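Local coordinates for protein potential RNA-dependent RNA polymerase (PDB 5I62) that catalyses RNA-directed RNA synthesis and probably serves in both transcription and genome replication of a human picobirnavirus, at residues 155-160 with 210-215; 143-148 with 171-176; 9-14 with 177-182. All coordinates share one frame; numbering follows the deposited sequence.

In the fold
The three contacts lie on one side of the polymerase, 23 to 27 Å from the chain centre, around the antiparallel strands 160-165, 168-173 and 176-189. Centres of interactions 1 and 2 are about 9 Å apart, of 2 and 3 about 7 Å, of 1 and 3 about 14 Å. Interaction 1 packs the start of the first strand on helix 208-228; interaction 2 sets loop 143-148 against the hairpin formed by the next two; interaction 3 brings helix 5-11 to strand 176-189. Along the chain, 9-14 comes first, then 143-148, 155-160, 171-176, 177-182 and 210-215. The N-terminal helix thus joins a mixed sheet that includes strand 306-309, consistent with the fingers of such polymerases.

Interaction 1: residues 155-160 with 210-215; sequences SKTIPC and VNIREL
At the passage from helix 150-157 into strand 160-165, Thr157, Ile158 and Cys160 pack against Ile212 and Arg213 of helix 208-228. No hydrogen bond crosses this contact, which is made mainly by methyl groups, a thiol and the arginine methylenes. The tip of Ile212 reaches the junction between helix and strand: its CD1 lies 3.6 Å from Ile158 CG2 and 3.8 Å from Thr157 CG2. Ile158 meets it at about a right angle, with CG2 anti to its own carbonyl carbon and CG1 in the crowded position between backbone N and carbonyl carbon (chi1 60°). Cys160 SG lies more loosely between two residues of the helix, 4.4 Å from Ile212 CG2 and 4.2 Å from Arg213 CG. A bend at chi2 (-69°) brings Arg213 CD to 4.0 Å from Cys160 O, while NH1 is hydrogen-bonded to Gln216 and NE makes a long, weak ion pair with Glu129. A cis peptide before Pro159 lies in the short link between Ile158 and Cys160. Helix 129-135 adjoins both sides of the contact: Glu129 accepts a hydrogen bond from Cys160 N and touches Ile158, and Val133 packs on Ile212, while Val162 of strand 160-165 meets Arg213.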
ATOM      1  N   SER A 155       2.435 -26.251   9.952  1.00 20.78           N
ATOM      2  CA  SER A 155       2.649 -27.168  11.063  1.00 25.39           C
ATOM      3  C   SER A 155       4.067 -27.056  11.601  1.00 23.20           C
ATOM      4  O   SER A 155       4.304 -27.340  12.776  1.00 27.71           O
ATOM      5  CB  SER A 155       2.356 -28.609  10.639  1.00 23.97           C
ATOM      6  OG  SER A 155       3.253 -29.011   9.616  1.00 29.61           O
ATOM      7  N   LYS A 156       5.014 -26.642  10.769  1.00 19.30           N
ATOM      8  CA  LYS A 156       6.382 -26.415  11.222  1.00 20.75           C
ATOM      9  C   LYS A 156       6.575 -25.053  11.883  1.00 25.01           C
ATOM     10  O   LYS A 156       7.630 -24.816  12.482  1.00 22.86           O
ATOM     11  CB  LYS A 156       7.347 -26.529  10.046  1.00 22.52           C
ATOM     12  CG  LYS A 156       7.378 -27.900   9.394  1.00 25.91           C
ATOM     13  CD  LYS A 156       8.544 -27.972   8.419  1.00 26.09           C
ATOM     14  CE  LYS A 156       8.103 -28.464   7.056  1.00 38.40           C
ATOM     15  NZ  LYS A 156       9.134 -28.205   6.002  1.00 38.94           N
ATOM     16  N   THR A 157       5.600 -24.153  11.774  1.00 22.66           N
ATOM     17  CA  THR A 157       5.760 -22.775  12.217  1.00 22.74           C
ATOM     18  C   THR A 157       5.115 -22.515  13.569  1.00 20.40           C
ATOM     19  O   THR A 157       5.726 -21.882  14.437  1.00 22.85           O
ATOM     20  CB  THR A 157       5.192 -21.810  11.164  1.00 18.61           C
ATOM     21  OG1 THR A 157       5.884 -22.001   9.937  1.00 19.31           O
ATOM     22  CG2 THR A 157       5.392 -20.340  11.599  1.00 19.13           C
ATOM     23  N   ILE A 158       3.889 -22.981  13.766  1.00 20.75           N
ATOM     24  CA  ILE A 158       3.194 -22.741  15.028  1.00 21.29           C
ATOM     25  C   ILE A 158       3.223 -23.992  15.920  1.00 23.45           C
ATOM     26  O   ILE A 158       3.278 -25.096  15.413  1.00 21.88           O
ATOM     27  CB  ILE A 158       1.752 -22.266  14.778  1.00 22.71           C
ATOM     28  CG1 ILE A 158       0.954 -23.305  14.005  1.00 23.65           C
ATOM     29  CG2 ILE A 158       1.750 -20.936  14.024  1.00 23.66           C
ATOM     30  CD1 ILE A 158      -0.538 -22.930  13.867  1.00 25.01           C
ATOM     31  N   PRO A 159       3.196 -23.814  17.254  1.00 26.14           N
ATOM     32  CA  PRO A 159       3.191 -22.514  17.927  1.00 24.07           C
ATOM     33  C   PRO A 159       4.549 -21.830  17.827  1.00 25.21           C
ATOM     34  O   PRO A 159       5.579 -22.510  17.719  1.00 21.77           O
ATOM     35  CB  PRO A 159       2.851 -22.875  19.377  1.00 27.73           C
ATOM     36  CG  PRO A 159       3.485 -24.220  19.546  1.00 28.40           C
ATOM     37  CD  PRO A 159       3.228 -24.924  18.228  1.00 29.37           C
ATOM     38  N   CYS A 160       4.549 -20.502  17.831  1.00 20.04           N
ATOM     39  CA  CYS A 160       5.775 -19.746  17.660  1.00 23.51           C
ATOM     40  C   CYS A 160       5.836 -18.609  18.673  1.00 24.46           C
ATOM     41  O   CYS A 160       4.821 -18.140  19.184  1.00 23.86           O
ATOM     42  CB  CYS A 160       5.929 -19.202  16.224  1.00 20.04           C
ATOM     43  SG  CYS A 160       4.587 -18.122  15.638  1.00 27.11           S
ATOM     44  N   VAL A 210       6.878 -14.144  12.462  1.00 13.53           N
ATOM     45  CA  VAL A 210       6.700 -12.756  12.892  1.00 14.88           C
ATOM     46  C   VAL A 210       5.340 -12.236  12.447  1.00 15.80           C
ATOM     47  O   VAL A 210       4.610 -11.623  13.234  1.00 16.03           O
ATOM     48  CB  VAL A 210       7.840 -11.854  12.371  1.00 14.94           C
ATOM     49  CG1 VAL A 210       7.591 -10.365  12.784  1.00 14.16           C
ATOM     50  CG2 VAL A 210       9.191 -12.318  12.893  1.00 12.23           C
ATOM     51  N   ASN A 211       4.980 -12.466  11.179  1.00 16.41           N
ATOM     52  CA  ASN A 211       3.697 -11.985  10.672  1.00 15.63           C
ATOM     53  C   ASN A 211       2.521 -12.584  11.449  1.00 19.17           C
ATOM     54  O   ASN A 211       1.546 -11.885  11.740  1.00 16.71           O
ATOM     55  CB  ASN A 211       3.565 -12.288   9.180  1.00 18.92           C
ATOM     56  CG  ASN A 211       4.209 -11.231   8.300  1.00 21.08           C
ATOM     57  OD1 ASN A 211       4.422 -10.081   8.718  1.00 24.56           O
ATOM     58  ND2 ASN A 211       4.514 -11.607   7.083  1.00 20.22           N
ATOM     59  N   ILE A 212       2.588 -13.875  11.793  1.00 15.56           N
ATOM     60  CA  ILE A 212       1.550 -14.472  12.641  1.00 16.51           C
ATOM     61  C   ILE A 212       1.433 -13.722  13.969  1.00 16.63           C
ATOM     62  O   ILE A 212       0.336 -13.350  14.402  1.00 19.53           O
ATOM     63  CB  ILE A 212       1.838 -15.967  12.881  1.00 20.26           C
ATOM     64  CG1 ILE A 212       1.765 -16.754  11.576  1.00 19.44           C
ATOM     65  CG2 ILE A 212       0.860 -16.533  13.924  1.00 19.97           C
ATOM     66  CD1 ILE A 212       2.299 -18.208  11.706  1.00 18.21           C
ATOM     67  N   ARG A 213       2.558 -13.520  14.658  1.00 16.40           N
ATOM     68  CA  ARG A 213       2.490 -12.868  15.960  1.00 15.12           C
ATOM     69  C   ARG A 213       1.969 -11.437  15.830  1.00 16.68           C
ATOM     70  O   ARG A 213       1.143 -10.993  16.638  1.00 17.14           O
ATOM     71  CB  ARG A 213       3.858 -12.896  16.629  1.00 17.16           C
ATOM     72  CG  ARG A 213       4.198 -14.270  17.227  1.00 20.91           C
ATOM     73  CD  ARG A 213       3.290 -14.499  18.391  1.00 26.31           C
ATOM     74  NE  ARG A 213       3.863 -13.983  19.612  1.00 26.62           N
ATOM     75  CZ  ARG A 213       3.187 -13.467  20.630  1.00 23.24           C
ATOM     76  NH1 ARG A 213       1.871 -13.350  20.598  1.00 26.58           N
ATOM     77  NH2 ARG A 213       3.861 -13.049  21.686  1.00 24.62           N
ATOM     78  N   GLU A 214       2.453 -10.696  14.832  1.00 15.90           N
ATOM     79  CA  GLU A 214       1.954  -9.339  14.602  1.00 17.37           C
ATOM     80  C   GLU A 214       0.447  -9.342  14.365  1.00 18.42           C
ATOM     81  O   GLU A 214      -0.296  -8.564  14.977  1.00 17.08           O
ATOM     82  CB  GLU A 214       2.664  -8.712  13.409  1.00 18.28           C
ATOM     83  CG  GLU A 214       4.128  -8.417  13.602  1.00 17.34           C
ATOM     84  CD  GLU A 214       4.747  -7.948  12.296  1.00 21.13           C
ATOM     85  OE1 GLU A 214       4.379  -8.498  11.226  1.00 22.70           O
ATOM     86  OE2 GLU A 214       5.593  -7.044  12.338  1.00 20.77           O
ATOM     87  N   LEU A 215      -0.027 -10.242  13.500  1.00 15.57           N
ATOM     88  CA  LEU A 215      -1.425 -10.214  13.095  1.00 18.39           C
ATOM     89  C   LEU A 215      -2.370 -10.669  14.196  1.00 18.96           C
ATOM     90  O   LEU A 215      -3.575 -10.432  14.088  1.00 19.57           O
ATOM     91  CB  LEU A 215      -1.629 -11.059  11.841  1.00 19.28           C
ATOM     92  CG  LEU A 215      -1.036 -10.489  10.549  1.00 23.96           C
ATOM     93  CD1 LEU A 215      -1.198 -11.487   9.410  1.00 25.67           C
ATOM     94  CD2 LEU A 215      -1.694  -9.180  10.181  1.00 25.43           C
TER

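Interaction 2: residues 143-148 with 171-176; sequences GSPYFS and MRQNGR
Two waters join Gln173 to Ser144 and Tyr146, linking strand 168-173 to the loop that precedes helix 150-157. The first donates to Ser144 O at 2.7 Å and to Gln173 OE1 at 2.6 Å. The second accepts from Gln173 NE2 at 3.1 Å and is hydrogen-bonded to Tyr146 OH at 2.6 Å. Both ends of the amide are therefore engaged, which should fix its rotation. The glutamine chain is extended, with CD anti to CA (chi2 179°), and it meets the Pro145 ring tip to tip: Pro145 CD lies 3.7 Å from Gln173 OE1.

The glutamine also stands at the base of a beta hairpin with a two-residue loop. A type I' turn runs from Gln173 to Arg176, closed by backbone bonds in both directions between these residues, and joins strand 168-173 to strand 176-189. Inside it, Arg176 NH1 donates to Asn174 O.

Apolar packing lies two residues earlier in the strand, where Met171, its chain bent at chi3, turns CE to 4.0 Å from Pro145 CD. The same methyl is a van der Waals neighbour of Ser144 OG, at 3.7 Å from Met171 CE; that hydroxyl is hydrogen-bonded to Tyr11 O. Pro145, preceded by a cis peptide, also places CG over one face of the Tyr146 ring, toward the rim.

Among the flat groups, Tyr146 OH sits over a face of the Arg176 guanidinium, 3.8 Å from Arg176 NE, with ring and guanidinium planes 83° apart. The same phenol ring makes a cation-pi contact with Lys156 of helix 150-157.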
ATOM      1  N   GLY A 143       8.643 -16.487   3.896  1.00 17.38           N
ATOM      2  CA  GLY A 143       9.870 -15.855   4.305  1.00 18.50           C
ATOM      3  C   GLY A 143      10.790 -16.801   5.070  1.00 21.24           C
ATOM      4  O   GLY A 143      10.793 -18.032   4.893  1.00 18.32           O
ATOM      5  N   SER A 144      11.574 -16.196   5.938  1.00 17.66           N
ATOM      6  CA  SER A 144      12.487 -16.880   6.835  1.00 17.60           C
ATOM      7  C   SER A 144      11.719 -17.824   7.782  1.00 15.40           C
ATOM      8  O   SER A 144      10.674 -17.434   8.301  1.00 15.83           O
ATOM      9  CB  SER A 144      13.260 -15.788   7.596  1.00 18.24           C
ATOM     10  OG  SER A 144      13.943 -16.266   8.709  1.00 24.43           O
ATOM     11  N   PRO A 145      12.206 -19.069   7.997  1.00 19.28           N
ATOM     12  CA  PRO A 145      13.363 -19.745   7.401  1.00 16.99           C
ATOM     13  C   PRO A 145      13.090 -20.626   6.170  1.00 16.84           C
ATOM     14  O   PRO A 145      14.030 -20.962   5.445  1.00 18.76           O
ATOM     15  CB  PRO A 145      13.850 -20.641   8.541  1.00 18.28           C
ATOM     16  CG  PRO A 145      12.572 -21.122   9.135  1.00 17.21           C
ATOM     17  CD  PRO A 145      11.633 -19.878   9.091  1.00 17.35           C
ATOM     18  N   TYR A 146      11.844 -21.022   5.943  1.00 16.09           N
ATOM     19  CA  TYR A 146      11.575 -22.015   4.908  1.00 18.94           C
ATOM     20  C   TYR A 146      11.458 -21.429   3.511  1.00 21.30           C
ATOM     21  O   TYR A 146      11.705 -22.150   2.545  1.00 20.00           O
ATOM     22  CB  TYR A 146      10.299 -22.797   5.216  1.00 21.07           C
ATOM     23  CG  TYR A 146      10.420 -23.614   6.485  1.00 20.54           C
ATOM     24  CD1 TYR A 146      11.292 -24.706   6.553  1.00 20.81           C
ATOM     25  CD2 TYR A 146       9.672 -23.294   7.607  1.00 18.57           C
ATOM     26  CE1 TYR A 146      11.413 -25.458   7.723  1.00 21.02           C
ATOM     27  CE2 TYR A 146       9.790 -24.023   8.780  1.00 19.22           C
ATOM     28  CZ  TYR A 146      10.662 -25.108   8.826  1.00 21.16           C
ATOM     29  OH  TYR A 146      10.766 -25.831   9.985  1.00 18.35           O
ATOM     30  N   PHE A 147      11.086 -20.159   3.372  1.00 18.32           N
ATOM     31  CA  PHE A 147      10.949 -19.533   2.052  1.00 21.93           C
ATOM     32  C   PHE A 147      10.107 -20.394   1.101  1.00 21.26           C
ATOM     33  O   PHE A 147      10.481 -20.657  -0.044  1.00 23.50           O
ATOM     34  CB  PHE A 147      12.319 -19.234   1.447  1.00 18.86           C
ATOM     35  CG  PHE A 147      12.314 -18.071   0.485  1.00 25.22           C
ATOM     36  CD1 PHE A 147      12.285 -16.760   0.951  1.00 23.65           C
ATOM     37  CD2 PHE A 147      12.337 -18.291  -0.886  1.00 25.10           C
ATOM     38  CE1 PHE A 147      12.276 -15.686   0.053  1.00 24.52           C
ATOM     39  CE2 PHE A 147      12.331 -17.234  -1.776  1.00 24.24           C
ATOM     40  CZ  PHE A 147      12.306 -15.934  -1.307  1.00 26.12           C
ATOM     41  N   SER A 148       8.964 -20.846   1.599  1.00 19.80           N
ATOM     42  CA  SER A 148       8.005 -21.625   0.831  1.00 25.66           C
ATOM     43  C   SER A 148       6.662 -20.919   0.870  1.00 23.81           C
ATOM     44  O   SER A 148       6.530 -19.810   1.399  1.00 24.94           O
ATOM     45  CB  SER A 148       7.860 -23.053   1.375  1.00 25.35           C
ATOM     46  OG  SER A 148       9.121 -23.588   1.704  1.00 32.23           O
ATOM     47  N   MET A 171      13.351 -16.647  16.807  1.00 16.58           N
ATOM     48  CA  MET A 171      12.077 -17.260  16.421  1.00 16.70           C
ATOM     49  C   MET A 171      12.069 -18.710  16.890  1.00 17.03           C
ATOM     50  O   MET A 171      12.761 -19.556  16.311  1.00 16.99           O
ATOM     51  CB  MET A 171      11.854 -17.174  14.918  1.00 13.28           C
ATOM     52  CG  MET A 171      12.038 -15.766  14.358  1.00 14.90           C
ATOM     53  SD  MET A 171      11.337 -15.572  12.721  1.00 17.88           S
ATOM     54  CE  MET A 171      12.139 -16.926  11.816  1.00 17.03           C
ATOM     55  N   ARG A 172      11.295 -18.996  17.933  1.00 15.49           N
ATOM     56  CA  ARG A 172      11.043 -20.374  18.349  1.00 19.51           C
ATOM     57  C   ARG A 172       9.802 -20.872  17.620  1.00 21.21           C
ATOM     58  O   ARG A 172       8.721 -20.306  17.783  1.00 19.92           O
ATOM     59  CB  ARG A 172      10.845 -20.482  19.862  1.00 19.86           C
ATOM     60  CG  ARG A 172      12.105 -20.411  20.687  1.00 24.87           C
ATOM     61  CD  ARG A 172      12.907 -21.723  20.655  1.00 32.81           C
ATOM     62  NE  ARG A 172      12.162 -22.901  21.107  1.00 31.14           N
ATOM     63  CZ  ARG A 172      12.646 -24.145  21.082  1.00 29.71           C
ATOM     64  NH1 ARG A 172      13.879 -24.375  20.631  1.00 29.24           N
ATOM     65  NH2 ARG A 172      11.901 -25.159  21.511  1.00 32.18           N
ATOM     66  N   GLN A 173       9.951 -21.920  16.818  1.00 15.97           N
ATOM     67  CA  GLN A 173       8.864 -22.418  15.979  1.00 18.84           C
ATOM     68  C   GLN A 173       8.739 -23.913  16.205  1.00 19.87           C
ATOM     69  O   GLN A 173       9.621 -24.667  15.785  1.00 16.15           O
ATOM     70  CB  GLN A 173       9.118 -22.133  14.498  1.00 18.77           C
ATOM     71  CG  GLN A 173       9.350 -20.675  14.177  1.00 18.26           C
ATOM     72  CD  GLN A 173       9.618 -20.428  12.704  1.00 22.06           C
ATOM     73  OE1 GLN A 173       9.804 -19.284  12.301  1.00 16.53           O
ATOM     74  NE2 GLN A 173       9.624 -21.510  11.884  1.00 16.21           N
ATOM     75  N   ASN A 174       7.657 -24.329  16.873  1.00 22.28           N
ATOM     76  CA  ASN A 174       7.351 -25.738  17.128  1.00 23.57           C
ATOM     77  C   ASN A 174       8.604 -26.577  17.372  1.00 20.19           C
ATOM     78  O   ASN A 174       8.893 -27.495  16.604  1.00 20.89           O
ATOM     79  CB  ASN A 174       6.548 -26.325  15.960  1.00 19.89           C
ATOM     80  CG  ASN A 174       5.925 -27.665  16.300  1.00 27.82           C
ATOM     81  OD1 ASN A 174       5.839 -28.028  17.469  1.00 25.81           O
ATOM     82  ND2 ASN A 174       5.487 -28.404  15.281  1.00 26.36           N
ATOM     83  N   GLY A 175       9.384 -26.245  18.408  1.00 22.89           N
ATOM     84  CA  GLY A 175      10.541 -27.054  18.774  1.00 19.59           C
ATOM     85  C   GLY A 175      11.861 -26.654  18.146  1.00 19.82           C
ATOM     86  O   GLY A 175      12.900 -27.163  18.570  1.00 18.86           O
ATOM     87  N   ARG A 176      11.860 -25.768  17.155  1.00 17.56           N
ATOM     88  CA  ARG A 176      13.071 -25.265  16.526  1.00 18.56           C
ATOM     89  C   ARG A 176      13.353 -23.844  17.013  1.00 18.32           C
ATOM     90  O   ARG A 176      12.433 -23.089  17.305  1.00 18.05           O
ATOM     91  CB  ARG A 176      12.933 -25.238  15.003  1.00 17.21           C
ATOM     92  CG  ARG A 176      12.808 -26.591  14.331  1.00 16.63           C
ATOM     93  CD  ARG A 176      11.360 -27.071  14.297  1.00 18.42           C
ATOM     94  NE  ARG A 176      11.097 -27.924  13.133  1.00 21.86           N
ATOM     95  CZ  ARG A 176       9.923 -28.488  12.881  1.00 23.37           C
ATOM     96  NH1 ARG A 176       8.907 -28.296  13.716  1.00 19.37           N
ATOM     97  NH2 ARG A 176       9.759 -29.241  11.794  1.00 22.47           N
TER
HETATM   98  O   HOH W   1       8.842 -18.086  10.156  1.00 13.69           O
HETATM   99  O   HOH W   2      10.389 -24.467  12.156  1.00 17.53           O

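Interaction 3: residues 9-14 with 177-182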
ATOM      1  N   SER A   9      22.592 -20.873   7.540  1.00 20.34           N
ATOM      2  CA  SER A   9      21.627 -21.952   7.696  1.00 19.34           C
ATOM      3  C   SER A   9      20.879 -21.901   9.035  1.00 18.98           C
ATOM      4  O   SER A   9      20.006 -22.744   9.262  1.00 20.64           O
ATOM      5  CB  SER A   9      22.320 -23.311   7.512  1.00 19.37           C
ATOM      6  OG  SER A   9      23.392 -23.476   8.411  1.00 23.02           O
ATOM      7  N   LYS A  10      21.183 -20.938   9.915  1.00 18.42           N
ATOM      8  CA  LYS A  10      20.360 -20.709  11.094  1.00 19.96           C
ATOM      9  C   LYS A  10      19.252 -19.697  10.838  1.00 19.10           C
ATOM     10  O   LYS A  10      18.316 -19.598  11.642  1.00 16.53           O
ATOM     11  CB  LYS A  10      21.216 -20.238  12.268  1.00 19.40           C
ATOM     12  CG  LYS A  10      22.287 -21.228  12.689  1.00 24.27           C
ATOM     13  CD  LYS A  10      23.137 -20.634  13.807  1.00 26.43           C
ATOM     14  CE  LYS A  10      24.315 -21.563  14.128  1.00 34.28           C
ATOM     15  NZ  LYS A  10      23.827 -22.973  14.269  1.00 39.66           N
ATOM     16  N   TYR A  11      19.354 -18.944   9.744  1.00 17.31           N
ATOM     17  CA  TYR A  11      18.321 -18.034   9.270  1.00 16.33           C
ATOM     18  C   TYR A  11      17.404 -18.687   8.251  1.00 17.16           C
ATOM     19  O   TYR A  11      16.211 -18.375   8.204  1.00 17.40           O
ATOM     20  CB  TYR A  11      18.958 -16.795   8.641  1.00 15.06           C
ATOM     21  CG  TYR A  11      19.660 -15.903   9.633  1.00 17.45           C
ATOM     22  CD1 TYR A  11      20.945 -16.184  10.062  1.00 17.56           C
ATOM     23  CD2 TYR A  11      19.033 -14.761  10.130  1.00 16.71           C
ATOM     24  CE1 TYR A  11      21.589 -15.363  10.980  1.00 20.57           C
ATOM     25  CE2 TYR A  11      19.670 -13.935  11.036  1.00 17.45           C
ATOM     26  CZ  TYR A  11      20.943 -14.241  11.460  1.00 20.83           C
ATOM     27  OH  TYR A  11      21.578 -13.418  12.369  1.00 22.09           O
ATOM     28  N   PHE A  12      17.935 -19.589   7.421  1.00 17.57           N
ATOM     29  CA  PHE A  12      17.139 -20.234   6.390  1.00 16.13           C
ATOM     30  C   PHE A  12      17.352 -21.735   6.400  1.00 15.64           C
ATOM     31  O   PHE A  12      18.429 -22.228   6.721  1.00 17.20           O
ATOM     32  CB  PHE A  12      17.451 -19.677   5.008  1.00 17.58           C
ATOM     33  CG  PHE A  12      17.130 -18.226   4.882  1.00 17.25           C
ATOM     34  CD1 PHE A  12      15.837 -17.824   4.576  1.00 19.78           C
ATOM     35  CD2 PHE A  12      18.080 -17.269   5.174  1.00 19.50           C
ATOM     36  CE1 PHE A  12      15.513 -16.488   4.499  1.00 17.58           C
ATOM     37  CE2 PHE A  12      17.755 -15.908   5.105  1.00 18.78           C
ATOM     38  CZ  PHE A  12      16.474 -15.535   4.767  1.00 17.25           C
ATOM     39  N   ASN A  13      16.300 -22.438   6.031  1.00 18.64           N
ATOM     40  CA  ASN A  13      16.320 -23.886   5.901  1.00 20.14           C
ATOM     41  C   ASN A  13      17.108 -24.216   4.638  1.00 20.41           C
ATOM     42  O   ASN A  13      16.660 -23.910   3.533  1.00 23.37           O
ATOM     43  CB  ASN A  13      14.886 -24.397   5.838  1.00 18.16           C
ATOM     44  CG  ASN A  13      14.794 -25.912   5.881  1.00 20.98           C
ATOM     45  OD1 ASN A  13      15.425 -26.567   6.713  1.00 22.25           O
ATOM     46  ND2 ASN A  13      13.992 -26.468   4.991  1.00 18.83           N
ATOM     47  N   ILE A  14      18.313 -24.780   4.803  1.00 22.23           N
ATOM     48  CA  ILE A  14      19.298 -24.993   3.709  1.00 22.58           C
ATOM     49  C   ILE A  14      19.548 -26.502   3.588  1.00 26.82           C
ATOM     50  O   ILE A  14      19.809 -27.148   4.598  1.00 25.22           O
ATOM     51  CB  ILE A  14      20.650 -24.238   3.991  1.00 21.54           C
ATOM     52  CG1 ILE A  14      20.455 -22.719   4.095  1.00 24.05           C
ATOM     53  CG2 ILE A  14      21.732 -24.549   2.955  1.00 25.41           C
ATOM     54  CD1 ILE A  14      19.739 -22.089   2.913  1.00 21.99           C
ATOM     55  N   GLU A 177      14.629 -23.477  17.082  1.00 15.78           N
ATOM     56  CA  GLU A 177      15.015 -22.078  17.245  1.00 18.60           C
ATOM     57  C   GLU A 177      15.733 -21.624  15.984  1.00 19.00           C
ATOM     58  O   GLU A 177      16.790 -22.161  15.637  1.00 19.01           O
ATOM     59  CB  GLU A 177      15.903 -21.828  18.461  1.00 18.66           C
ATOM     60  CG  GLU A 177      16.421 -20.380  18.417  1.00 22.64           C
ATOM     61  CD  GLU A 177      17.035 -19.879  19.712  1.00 27.54           C
ATOM     62  OE1 GLU A 177      16.833 -20.500  20.785  1.00 26.99           O
ATOM     63  OE2 GLU A 177      17.729 -18.844  19.642  1.00 26.96           O
ATOM     64  N   TRP A 178      15.144 -20.658  15.290  1.00 17.64           N
ATOM     65  CA  TRP A 178      15.754 -20.021  14.131  1.00 16.47           C
ATOM     66  C   TRP A 178      16.147 -18.589  14.478  1.00 20.39           C
ATOM     67  O   TRP A 178      15.705 -18.018  15.476  1.00 18.25           O
ATOM     68  CB  TRP A 178      14.798 -20.000  12.932  1.00 15.20           C
ATOM     69  CG  TRP A 178      14.257 -21.326  12.474  1.00 16.22           C
ATOM     70  CD1 TRP A 178      13.074 -21.911  12.842  1.00 17.68           C
ATOM     71  CD2 TRP A 178      14.863 -22.217  11.530  1.00 17.35           C
ATOM     72  NE1 TRP A 178      12.912 -23.118  12.187  1.00 17.30           N
ATOM     73  CE2 TRP A 178      13.997 -23.326  11.378  1.00 17.42           C
ATOM     74  CE3 TRP A 178      16.054 -22.187  10.798  1.00 17.93           C
ATOM     75  CZ2 TRP A 178      14.278 -24.381  10.511  1.00 19.22           C
ATOM     76  CZ3 TRP A 178      16.339 -23.250   9.946  1.00 18.74           C
ATOM     77  CH2 TRP A 178      15.453 -24.330   9.814  1.00 20.06           C
ATOM     78  N   SER A 179      16.982 -18.002  13.635  1.00 18.49           N
ATOM     79  CA  SER A 179      17.247 -16.575  13.701  1.00 16.14           C
ATOM     80  C   SER A 179      16.473 -15.923  12.557  1.00 20.40           C
ATOM     81  O   SER A 179      16.565 -16.378  11.413  1.00 20.98           O
ATOM     82  CB  SER A 179      18.747 -16.284  13.610  1.00 18.88           C
ATOM     83  OG  SER A 179      19.062 -15.018  14.188  1.00 24.75           O
ATOM     84  N   GLY A 180      15.697 -14.881  12.866  1.00 18.82           N
ATOM     85  CA  GLY A 180      14.792 -14.310  11.875  1.00 14.51           C
ATOM     86  C   GLY A 180      15.435 -13.177  11.083  1.00 18.10           C
ATOM     87  O   GLY A 180      16.220 -12.385  11.606  1.00 16.63           O
ATOM     88  N   ALA A 181      15.081 -13.102   9.801  1.00 18.67           N
ATOM     89  CA  ALA A 181      15.470 -11.976   8.969  1.00 16.99           C
ATOM     90  C   ALA A 181      14.411 -11.750   7.898  1.00 18.51           C
ATOM     91  O   ALA A 181      13.935 -12.702   7.273  1.00 18.37           O
ATOM     92  CB  ALA A 181      16.845 -12.203   8.323  1.00 14.46           C
ATOM     93  N   ALA A 182      14.063 -10.483   7.674  1.00 14.30           N
ATOM     94  CA  ALA A 182      13.312 -10.141   6.478  1.00 16.09           C
ATOM     95  C   ALA A 182      14.163 -10.448   5.252  1.00 14.50           C
ATOM     96  O   ALA A 182      15.393 -10.430   5.302  1.00 16.49           O
ATOM     97  CB  ALA A 182      12.911  -8.662   6.468  1.00 14.97           C
TER
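Lys10 O accepts a hydrogen bond from Ser179 N at 2.9 Å, almost perfectly straight at the hydrogen (179°), with the donor tilted out of the carbonyl plane. The same oxygen lies in the plane of the Trp178 indole at its edge, 3.5 Å from Trp178 CE3. Two further oxygens approach this rim near the ring plane: Ser9 O at 3.8 Å from Trp178 CZ3, and Asn13 OD1 at 3.8 Å from Trp178 CH2. The Asn13 amide stands nearly perpendicular to the indole. Oxygens from the end of helix 5-11 and the residues after it thus face ring C-H groups, which probably carry a slight positive charge.

Trp178 and Gly180 make backbone bonds with Met171 and Cys169 in the neighbouring hairpin strand 168-173, whereas Ser179, between them, turns its N-H and carbonyl toward segment 9-14. The last turn of the N-terminal helix therefore lies along the other edge of strand 176-189 here. Further along, that strand pairs in parallel with 306-309, Ala182 bonding through its backbone to Ala307.

The carbonyl of Ser179 receives a C-H contact from Tyr11, 3.2 Å between Tyr11 CA and Ser179 O. The Ser179 side chain lies over one face of the Tyr11 ring: Ser179 CB stands 3.6 Å from the Tyr11 ring centroid and 13° off the normal, a CH-pi contact over the middle of the face. With Ser179 OG anti to the backbone N (chi1 -157°), the hydroxyl oxygen comes 3.4 Å from Tyr11 CE2. Ala181 CB approaches the ring obliquely, 3.8 Å from Tyr11 CD2, while the phenol oxygen of Tyr11 is hydrogen-bonded to Tyr315 OH.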